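Local coordinates for effector protein B, substrate of the Dot/Icm secretion system (Legionella drancourtii, PDB 4JVS) that probably stimulates GTP hydrolysis by a small GTPase through its GAP domain, one part of a longer secreted membrane effector, at residues Val74-Glu79 and Ile121-Ser126; Thr96-Asp101 and Ser145-Arg150; His108-Ile113 and Met286-Asp291. All coordinates share one frame; numbering follows the deposited sequence.

Interaction 1 (Val74-Glu79 and Ile121-Ser126); sequences VAEHCE and ILRHLS
Arg123 reaches from helix 118-124 across to helix 60-80, where it lies over Ala75 and ends at the carboxylate of Glu76. With CG anti to the carbonyl carbon (chi1 -83°), the chain leaves CB beside its own backbone N and then runs extended to NE. CG already touches the methyl of Ala75, with 3.8 Å between Arg123 CG and Ala75 CB. Further out, Ala75 CB sits over the middle of one guanidinium face, 3.7 Å from Arg123 CZ. A small residue suits this place because it lets the flat group settle close to the helix. Arg123 NE is hydrogen-bonded to Asn72 OD1, one turn back on helix 60-80. At the tip, Arg123 NH1 donates to Glu76 OE1 over 3.3 Å, a long salt bridge that uses the anti lone pair of OE1 and lies nearly in the guanidinium plane. The carboxylate plane is turned 41° from that of the guanidinium. Beside the guanidinium, Leu122 CD2 meets Ala75 CB at 4.3 Å, and Leu122 also packs on Trp157 of helix 156-177. Two helices of the N-terminal GAP subdomain are thus joined by an apolar contact at Ala75 and a charged pair at Glu76. Glu79 OE1, 4.6 Å from Arg123 NH2, lies beyond a salt bridge and probably adds at most a long-range attraction.

Interaction 2 (Thr96-Asp101 and Ser145-Arg150); sequences TAFKPD and STDYCR
Phe98 and Tyr148 belong to an aromatic cluster that holds the loop leading to strand 106-107 against helix 142-151, both within the N-terminal subdomain of the LepB GAP fold. Phe98 follows a short 3-10 turn and directs its ring at the helix. Its CG stands anti to the carbonyl carbon (chi1 -61°), which carries the ring out over the backbone between Asp147 and Tyr148. One ring face rests on that piece of main chain: the Tyr148 N lies above the ring centre, while the carbonyl carbon of Asp147 is displaced toward the rim. At one side of the ring Phe98 CD1 comes 3.6 Å from Asp147 CB, so the aspartate meets the ring with its methylene. At the other side Phe98 CE2 approaches Tyr148 CD1 at 3.8 Å, and the two side chains pass each other obliquely. A broad flat ring suits this place because it can spread over two successive helical residues at once.

Around this pair the cluster widens. The ring of His151 meets Phe98 edge-to-face, and the Tyr148 ring is stacked with Phe94 and also meets Phe152 and Trp157, so the tyrosine links the loop, the helix and the start of helix 156-177. This is a surface contact, well away from the centre of the chain.

Aspartate suits its position because its methylene can serve the phenyl ring while its carboxylate turns to a charge on the same helix. There Asp147 OD1 accepts from Arg150 NH1 at 2.6 Å in a salt bridge, with the nitrogen on the anti side of the oxygen and 22° out of the carboxylate plane.

Interaction 3 (His108-Ile113 and Met286-Asp291); sequences HGHAYI and MGRQDD
Arg288 lays its guanidinium flat on the imidazole of His110, a stack with centres 4.1 Å apart and planes inclined by 27°. NH1 lies over the ring centre, and Arg288 NH2 is 3.7 Å from His110 CE1. The same NH1 donates to the backbone oxygen of Gly109, just before the histidine, with Arg288 NH1 2.9 Å from Gly109 O and tilted out of the carbonyl plane. Farther back along the chain, Arg288 CD packs 3.4 Å from Gly109 O. A bend at chi3 (72°) turns the guanidinium over the ring after a straight start to the chain.

Residues His108 and Gly109 form the two-residue turn of a small beta hairpin, joining strand 106-107 to the antiparallel strand 110-111. Both have positive phi, as in a type I' turn, and at phi 93° Gly109 takes a conformation that suits glycine; its lack of a side chain also makes room for Arg288 CG.

In the second shell Asp290 fixes the rotation of the guanidinium. It is gripped side-on, Arg288 NE to Asp290 OD1 at 3.2 Å and Arg288 NH2 to Asp290 OD2 at 2.6 Å, both oxygens close to the guanidinium plane. With its edge held by a carboxylate and a carbonyl, the arginine can offer a face to the histidine. Phe138 meets His110 edge-to-face and Thr248 of helix 243-253 touches it, while Phe251 of that helix touches Arg288. Gly109 lies about 9 Å from the bound GDP. Further out, Arg288 packs on an aromatic side chain of the chain of another protein, to which the backbone of Gly287 is also hydrogen-bonded, consistent with a place near the GTPase interface.

How the interactions relate
From the N terminus, the chain first passes Val74-Glu79, then Thr96-Asp101 and His108-Ile113, so three loops are open before any closes. Interaction 1 closes at Ile121-Ser126, interaction 2 at Ser145-Arg150, and interaction 3 only at Met286-Asp291. Every pair crosses and none nests. The first two join parts of the N-terminal GAP subdomain, whereas the third ties its hairpin to the C-terminal subdomain. Interactions 1 and 2 touch where Leu125 CD1 packs on Ser145 CB at 3.6 Å; interactions 2 and 3 touch where Lys99 CD meets Tyr112 CD2 at 3.5 Å. Interactions 1 and 3 do not touch, although strand 110-111 leads to helix 118-124.

Interaction 1 (Val74-Glu79 and Ile121-Ser126)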
loop_
_atom_site.group_PDB
_atom_site.type_symbol
_atom_site.label_atom_id
_atom_site.label_comp_id
_atom_site.label_asym_id
_atom_site.label_seq_id
_atom_site.Cartn_x
_atom_site.Cartn_y
_atom_site.Cartn_z
ATOM N N VAL A 74 -15.158 8.716 -9.267
ATOM C CA VAL A 74 -15.167 7.458 -9.998
ATOM C C VAL A 74 -15.801 6.341 -9.160
ATOM O O VAL A 74 -16.728 5.660 -9.617
ATOM C CB VAL A 74 -13.744 7.046 -10.422
ATOM C CG1 VAL A 74 -13.781 5.742 -11.196
ATOM C CG2 VAL A 74 -13.101 8.133 -11.247
ATOM N N ALA A 75 -15.307 6.156 -7.938
ATOM C CA ALA A 75 -15.854 5.144 -7.041
ATOM C C ALA A 75 -17.342 5.361 -6.788
ATOM O O ALA A 75 -18.098 4.397 -6.695
ATOM C CB ALA A 75 -15.087 5.132 -5.716
ATOM N N GLU A 76 -17.770 6.618 -6.692
ATOM C CA GLU A 76 -19.201 6.910 -6.569
ATOM C C GLU A 76 -19.972 6.524 -7.834
ATOM O O GLU A 76 -21.049 5.936 -7.767
ATOM C CB GLU A 76 -19.445 8.373 -6.179
ATOM C CG GLU A 76 -20.895 8.686 -5.836
ATOM C CD GLU A 76 -21.393 7.956 -4.585
ATOM O OE1 GLU A 76 -20.569 7.373 -3.841
ATOM O OE2 GLU A 76 -22.619 7.981 -4.332
ATOM N N HIS A 77 -19.387 6.813 -8.987
ATOM C CA HIS A 77 -20.029 6.502 -10.257
ATOM C C HIS A 77 -20.171 4.980 -10.427
ATOM O O HIS A 77 -21.205 4.496 -10.882
ATOM C CB HIS A 77 -19.240 7.130 -11.408
ATOM C CG HIS A 77 -20.022 7.290 -12.672
ATOM N ND1 HIS A 77 -21.154 6.559 -12.951
ATOM C CD2 HIS A 77 -19.813 8.101 -13.739
ATOM C CE1 HIS A 77 -21.615 6.912 -14.144
ATOM N NE2 HIS A 77 -20.821 7.843 -14.638
ATOM N N CYS A 78 -19.142 4.227 -10.061
ATOM C CA CYS A 78 -19.215 2.774 -10.090
ATOM C C CYS A 78 -20.360 2.233 -9.238
ATOM O O CYS A 78 -21.071 1.313 -9.647
ATOM C CB CYS A 78 -17.894 2.181 -9.620
ATOM S SG CYS A 78 -16.506 2.619 -10.684
ATOM N N GLU A 79 -20.529 2.756 -8.052
ATOM C CA GLU A 79 -21.611 2.337 -7.202
ATOM C C GLU A 79 -22.986 2.648 -7.733
ATOM O O GLU A 79 -23.875 1.855 -7.647
ATOM C CB GLU A 79 -21.463 2.971 -5.837
ATOM C CG GLU A 79 -21.591 1.993 -4.700
ATOM C CD GLU A 79 -21.743 2.652 -3.383
ATOM O OE1 GLU A 79 -20.771 2.691 -2.651
ATOM O OE2 GLU A 79 -22.826 3.133 -3.077
ATOM N N ILE A 121 -13.788 -0.457 -0.773
ATOM C CA ILE A 121 -12.547 -1.179 -0.938
ATOM C C ILE A 121 -11.672 -0.454 -1.966
ATOM O O ILE A 121 -10.511 -0.121 -1.679
ATOM C CB ILE A 121 -12.823 -2.636 -1.363
ATOM C CG1 ILE A 121 -13.644 -3.346 -0.277
ATOM C CG2 ILE A 121 -11.521 -3.385 -1.619
ATOM C CD1 ILE A 121 -14.317 -4.638 -0.717
ATOM N N LEU A 122 -12.240 -0.184 -3.145
ATOM C CA LEU A 122 -11.529 0.547 -4.195
ATOM C C LEU A 122 -10.931 1.864 -3.699
ATOM O O LEU A 122 -9.748 2.140 -3.924
ATOM C CB LEU A 122 -12.450 0.831 -5.367
ATOM C CG LEU A 122 -11.771 1.553 -6.528
ATOM C CD1 LEU A 122 -10.689 0.649 -7.112
ATOM C CD2 LEU A 122 -12.791 1.991 -7.592
ATOM N N ARG A 123 -11.702 2.646 -2.992
ATOM C CA ARG A 123 -11.191 3.841 -2.381
ATOM C C ARG A 123 -10.124 3.592 -1.373
ATOM O O ARG A 123 -9.228 4.359 -1.234
ATOM C CB ARG A 123 -12.312 4.545 -1.675
ATOM C CG ARG A 123 -13.154 5.397 -2.507
ATOM C CD ARG A 123 -14.266 5.837 -1.656
ATOM N NE ARG A 123 -15.266 6.637 -2.328
ATOM C CZ ARG A 123 -16.517 6.251 -2.533
ATOM N NH1 ARG A 123 -17.370 7.048 -3.114
ATOM N NH2 ARG A 123 -16.926 5.074 -2.153
ATOM N N HIS A 124 -10.247 2.529 -0.623
ATOM C CA HIS A 124 -9.285 2.239 0.430
ATOM C C HIS A 124 -7.913 1.879 -0.104
ATOM O O HIS A 124 -6.892 2.327 0.426
ATOM C CB HIS A 124 -9.793 1.111 1.323
ATOM C CG HIS A 124 -10.623 1.585 2.472
ATOM N ND1 HIS A 124 -10.529 2.862 2.979
ATOM C CD2 HIS A 124 -11.573 0.957 3.206
ATOM C CE1 HIS A 124 -11.387 3.003 3.974
ATOM N NE2 HIS A 124 -12.030 1.862 4.134
ATOM N N LEU A 125 -7.907 1.068 -1.156
ATOM C CA LEU A 125 -6.685 0.499 -1.703
ATOM C C LEU A 125 -5.972 1.456 -2.636
ATOM O O LEU A 125 -4.927 1.112 -3.191
ATOM C CB LEU A 125 -6.992 -0.787 -2.471
ATOM C CG LEU A 125 -7.478 -1.929 -1.588
ATOM C CD1 LEU A 125 -7.847 -3.164 -2.411
ATOM C CD2 LEU A 125 -6.415 -2.233 -0.569
ATOM N N SER A 126 -6.531 2.649 -2.822
ATOM C CA SER A 126 -5.981 3.557 -3.818
ATOM C C SER A 126 -5.949 5.043 -3.438
ATOM O O SER A 126 -5.415 5.858 -4.186
ATOM C CB SER A 126 -6.698 3.345 -5.148
ATOM O OG SER A 126 -6.383 2.061 -5.678
#

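Interaction 2 (Thr96-Asp101 and Ser145-Arg150)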
loop_
_atom_site.group_PDB
_atom_site.type_symbol
_atom_site.label_atom_id
_atom_site.label_comp_id
_atom_site.label_asym_id
_atom_site.label_seq_id
_atom_site.Cartn_x
_atom_site.Cartn_y
_atom_site.Cartn_z
ATOM N N THR A 96 -15.388 -12.404 -1.774
ATOM C CA THR A 96 -15.611 -13.507 -0.831
ATOM C C THR A 96 -15.031 -14.855 -1.294
ATOM O O THR A 96 -14.467 -15.611 -0.492
ATOM C CB THR A 96 -17.124 -13.616 -0.472
ATOM O OG1 THR A 96 -17.432 -12.665 0.556
ATOM C CG2 THR A 96 -17.509 -15.022 0.001
ATOM N N ALA A 97 -15.141 -15.124 -2.593
ATOM C CA ALA A 97 -14.587 -16.335 -3.194
ATOM C C ALA A 97 -13.064 -16.463 -3.035
ATOM O O ALA A 97 -12.506 -17.555 -3.175
ATOM C CB ALA A 97 -14.962 -16.397 -4.660
ATOM N N PHE A 98 -12.400 -15.355 -2.807
ATOM C CA PHE A 98 -10.971 -15.334 -2.707
ATOM C C PHE A 98 -10.487 -15.132 -1.299
ATOM O O PHE A 98 -9.387 -14.734 -1.108
ATOM C CB PHE A 98 -10.442 -14.193 -3.531
ATOM C CG PHE A 98 -10.765 -14.286 -4.971
ATOM C CD1 PHE A 98 -10.083 -15.131 -5.773
ATOM C CD2 PHE A 98 -11.717 -13.514 -5.525
ATOM C CE1 PHE A 98 -10.354 -15.229 -7.053
ATOM C CE2 PHE A 98 -11.971 -13.618 -6.817
ATOM C CZ PHE A 98 -11.283 -14.487 -7.576
ATOM N N LYS A 99 -11.297 -15.412 -0.307
ATOM C CA LYS A 99 -10.850 -15.254 1.053
ATOM C C LYS A 99 -11.561 -16.084 2.083
ATOM O O LYS A 99 -12.645 -15.762 2.511
ATOM C CB LYS A 99 -10.977 -13.807 1.490
ATOM C CG LYS A 99 -10.603 -13.568 2.940
ATOM C CD LYS A 99 -9.844 -12.297 3.135
ATOM C CE LYS A 99 -8.625 -12.450 4.018
ATOM N NZ LYS A 99 -7.447 -11.590 3.724
ATOM N N PRO A 100 -10.936 -17.172 2.466
ATOM C CA PRO A 100 -10.882 -17.697 3.832
ATOM C C PRO A 100 -9.409 -17.916 4.097
ATOM O O PRO A 100 -8.668 -17.661 3.162
ATOM C CB PRO A 100 -11.619 -19.016 3.729
ATOM C CG PRO A 100 -12.435 -18.874 2.518
ATOM C CD PRO A 100 -11.588 -18.151 1.571
ATOM N N ASP A 101 -8.958 -18.329 5.281
ATOM C CA ASP A 101 -9.762 -18.574 6.495
ATOM C C ASP A 101 -10.815 -17.541 6.915
ATOM O O ASP A 101 -11.792 -17.893 7.588
ATOM C CB ASP A 101 -8.816 -18.782 7.696
ATOM C CG ASP A 101 -7.931 -20.017 7.553
ATOM O OD1 ASP A 101 -6.792 -19.885 7.055
ATOM O OD2 ASP A 101 -8.370 -21.118 7.953
ATOM N N SER A 145 -8.138 -8.716 -3.435
ATOM C CA SER A 145 -8.060 -7.762 -4.537
ATOM C C SER A 145 -7.104 -8.256 -5.622
ATOM O O SER A 145 -7.468 -8.357 -6.791
ATOM C CB SER A 145 -7.622 -6.383 -4.030
ATOM O OG SER A 145 -7.005 -5.608 -5.046
ATOM N N THR A 146 -5.876 -8.556 -5.227
ATOM C CA THR A 146 -4.883 -9.043 -6.168
ATOM C C THR A 146 -5.387 -10.298 -6.876
ATOM O O THR A 146 -5.263 -10.420 -8.101
ATOM C CB THR A 146 -3.542 -9.326 -5.462
ATOM O OG1 THR A 146 -2.944 -8.087 -5.054
ATOM C CG2 THR A 146 -2.591 -10.079 -6.373
ATOM N N ASP A 147 -5.983 -11.206 -6.106
ATOM C CA ASP A 147 -6.464 -12.471 -6.644
ATOM C C ASP A 147 -7.552 -12.258 -7.679
ATOM O O ASP A 147 -7.560 -12.912 -8.715
ATOM C CB ASP A 147 -6.974 -13.376 -5.527
ATOM C CG ASP A 147 -5.854 -14.110 -4.820
ATOM O OD1 ASP A 147 -4.756 -14.221 -5.418
ATOM O OD2 ASP A 147 -6.071 -14.575 -3.678
ATOM N N TYR A 148 -8.469 -11.341 -7.384
ATOM C CA TYR A 148 -9.506 -10.950 -8.323
ATOM C C TYR A 148 -8.897 -10.445 -9.639
ATOM O O TYR A 148 -9.234 -10.931 -10.717
ATOM C CB TYR A 148 -10.431 -9.897 -7.699
ATOM C CG TYR A 148 -11.663 -9.608 -8.534
ATOM C CD1 TYR A 148 -12.869 -10.228 -8.259
ATOM C CD2 TYR A 148 -11.608 -8.735 -9.621
ATOM C CE1 TYR A 148 -13.987 -9.982 -9.033
ATOM C CE2 TYR A 148 -12.725 -8.485 -10.400
ATOM C CZ TYR A 148 -13.909 -9.107 -10.100
ATOM O OH TYR A 148 -15.022 -8.850 -10.864
ATOM N N CYS A 149 -7.981 -9.488 -9.556
ATOM C CA CYS A 149 -7.389 -8.913 -10.760
ATOM C C CYS A 149 -6.656 -9.957 -11.619
ATOM O O CYS A 149 -6.404 -9.728 -12.808
ATOM C CB CYS A 149 -6.449 -7.762 -10.394
ATOM S SG CYS A 149 -7.232 -6.385 -9.560
ATOM N N ARG A 150 -6.355 -11.112 -11.032
ATOM C CA ARG A 150 -5.645 -12.160 -11.749
ATOM C C ARG A 150 -6.635 -13.029 -12.541
ATOM O O ARG A 150 -6.452 -13.270 -13.738
ATOM C CB ARG A 150 -4.787 -12.974 -10.777
ATOM C CG ARG A 150 -3.743 -13.860 -11.431
ATOM C CD ARG A 150 -3.094 -14.808 -10.428
ATOM N NE ARG A 150 -2.235 -14.124 -9.473
ATOM C CZ ARG A 150 -2.451 -14.101 -8.164
ATOM N NH1 ARG A 150 -3.501 -14.730 -7.656
ATOM N NH2 ARG A 150 -1.611 -13.454 -7.364
#

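Interaction 3 (His108-Ile113 and Met286-Asp291)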
loop_
_atom_site.group_PDB
_atom_site.type_symbol
_atom_site.label_atom_id
_atom_site.label_comp_id
_atom_site.label_asym_id
_atom_site.label_seq_id
_atom_site.Cartn_x
_atom_site.Cartn_y
_atom_site.Cartn_z
ATOM N N HIS A 108 -3.168 -5.450 10.569
ATOM C CA HIS A 108 -2.664 -4.089 10.437
ATOM C C HIS A 108 -3.765 -3.049 10.630
ATOM O O HIS A 108 -3.843 -2.075 9.872
ATOM C CB HIS A 108 -1.956 -3.886 9.093
ATOM C CG HIS A 108 -0.874 -4.886 8.824
ATOM N ND1 HIS A 108 -0.694 -5.472 7.587
ATOM C CD2 HIS A 108 0.084 -5.404 9.629
ATOM C CE1 HIS A 108 0.328 -6.309 7.644
ATOM N NE2 HIS A 108 0.817 -6.287 8.872
ATOM N N GLY A 109 -4.606 -3.288 11.623
ATOM C CA GLY A 109 -5.667 -2.397 12.026
ATOM C C GLY A 109 -7.063 -2.515 11.487
ATOM O O GLY A 109 -7.925 -1.801 11.920
ATOM N N HIS A 110 -7.293 -3.437 10.576
ATOM C CA HIS A 110 -8.588 -3.671 10.012
ATOM C C HIS A 110 -8.899 -5.105 10.104
ATOM O O HIS A 110 -8.037 -5.928 10.045
ATOM C CB HIS A 110 -8.591 -3.304 8.557
ATOM C CG HIS A 110 -8.755 -1.848 8.290
ATOM N ND1 HIS A 110 -9.921 -1.299 8.100
ATOM C CD2 HIS A 110 -7.843 -0.853 8.166
ATOM C CE1 HIS A 110 -9.771 -0.018 7.875
ATOM N NE2 HIS A 110 -8.504 0.250 7.917
ATOM N N ALA A 111 -10.154 -5.446 10.214
ATOM C CA ALA A 111 -10.546 -6.828 10.227
ATOM C C ALA A 111 -11.356 -7.102 8.994
ATOM O O ALA A 111 -11.937 -6.224 8.438
ATOM C CB ALA A 111 -11.336 -7.134 11.468
ATOM N N TYR A 112 -11.338 -8.322 8.523
ATOM C CA TYR A 112 -12.044 -8.604 7.322
ATOM C C TYR A 112 -13.483 -8.543 7.631
ATOM O O TYR A 112 -13.939 -9.152 8.542
ATOM C CB TYR A 112 -11.693 -9.975 6.818
ATOM C CG TYR A 112 -12.472 -10.390 5.638
ATOM C CD1 TYR A 112 -13.564 -11.190 5.765
ATOM C CD2 TYR A 112 -12.117 -9.992 4.413
ATOM C CE1 TYR A 112 -14.295 -11.563 4.688
ATOM C CE2 TYR A 112 -12.831 -10.365 3.332
ATOM C CZ TYR A 112 -13.922 -11.144 3.484
ATOM O OH TYR A 112 -14.627 -11.511 2.386
ATOM N N ILE A 113 -14.195 -7.781 6.839
ATOM C CA ILE A 113 -15.607 -7.707 6.919
ATOM C C ILE A 113 -16.023 -8.072 5.545
ATOM O O ILE A 113 -15.559 -7.515 4.602
ATOM C CB ILE A 113 -16.042 -6.303 7.273
ATOM C CG1 ILE A 113 -16.222 -6.187 8.758
ATOM C CG2 ILE A 113 -17.377 -6.023 6.694
ATOM C CD1 ILE A 113 -15.065 -5.562 9.455
ATOM N N MET A 286 -3.837 0.626 17.349
ATOM C CA MET A 286 -2.874 1.631 17.785
ATOM C C MET A 286 -2.364 2.440 16.597
ATOM O O MET A 286 -2.417 3.679 16.596
ATOM C CB MET A 286 -1.687 0.935 18.459
ATOM C CG MET A 286 -0.738 1.861 19.194
ATOM S SD MET A 286 -1.339 2.179 20.860
ATOM C CE MET A 286 -1.284 0.523 21.555
ATOM N N GLY A 287 -1.914 1.731 15.580
ATOM C CA GLY A 287 -1.249 2.315 14.449
ATOM C C GLY A 287 -2.080 3.005 13.411
ATOM O O GLY A 287 -1.560 3.485 12.465
ATOM N N ARG A 288 -3.377 3.052 13.608
ATOM C CA ARG A 288 -4.301 3.638 12.663
ATOM C C ARG A 288 -4.186 5.113 12.587
ATOM O O ARG A 288 -3.856 5.746 13.524
ATOM C CB ARG A 288 -5.723 3.208 12.959
ATOM C CG ARG A 288 -6.041 1.864 12.422
ATOM C CD ARG A 288 -7.430 1.504 12.648
ATOM N NE ARG A 288 -8.351 2.227 11.832
ATOM C CZ ARG A 288 -9.432 1.695 11.341
ATOM N NH1 ARG A 288 -9.700 0.454 11.578
ATOM N NH2 ARG A 288 -10.238 2.409 10.631
ATOM N N GLN A 289 -4.408 5.661 11.421
ATOM C CA GLN A 289 -4.098 7.033 11.212
ATOM C C GLN A 289 -5.283 7.852 10.925
ATOM O O GLN A 289 -5.190 9.018 10.757
ATOM C CB GLN A 289 -3.120 7.106 10.079
ATOM C CG GLN A 289 -1.941 7.910 10.373
ATOM C CD GLN A 289 -1.047 7.237 11.260
ATOM O OE1 GLN A 289 -0.747 6.127 11.047
ATOM N NE2 GLN A 289 -0.608 7.896 12.275
ATOM N N ASP A 290 -6.427 7.224 10.889
ATOM C CA ASP A 290 -7.626 7.950 10.608
ATOM C C ASP A 290 -8.148 8.524 11.883
ATOM O O ASP A 290 -9.225 8.218 12.310
ATOM C CB ASP A 290 -8.659 7.015 10.003
ATOM C CG ASP A 290 -8.581 5.630 10.545
ATOM O OD1 ASP A 290 -7.525 5.207 10.939
ATOM O OD2 ASP A 290 -9.588 4.947 10.577
ATOM N N ASP A 291 -7.366 9.373 12.505
ATOM C CA ASP A 291 -7.813 10.051 13.699
ATOM C C ASP A 291 -8.355 9.113 14.699
ATOM O O ASP A 291 -9.360 9.363 15.274
ATOM C CB ASP A 291 -8.843 11.067 13.379
ATOM C CG ASP A 291 -8.302 12.133 12.566
ATOM O OD1 ASP A 291 -7.255 11.907 11.969
ATOM O OD2 ASP A 291 -8.902 13.198 12.518
#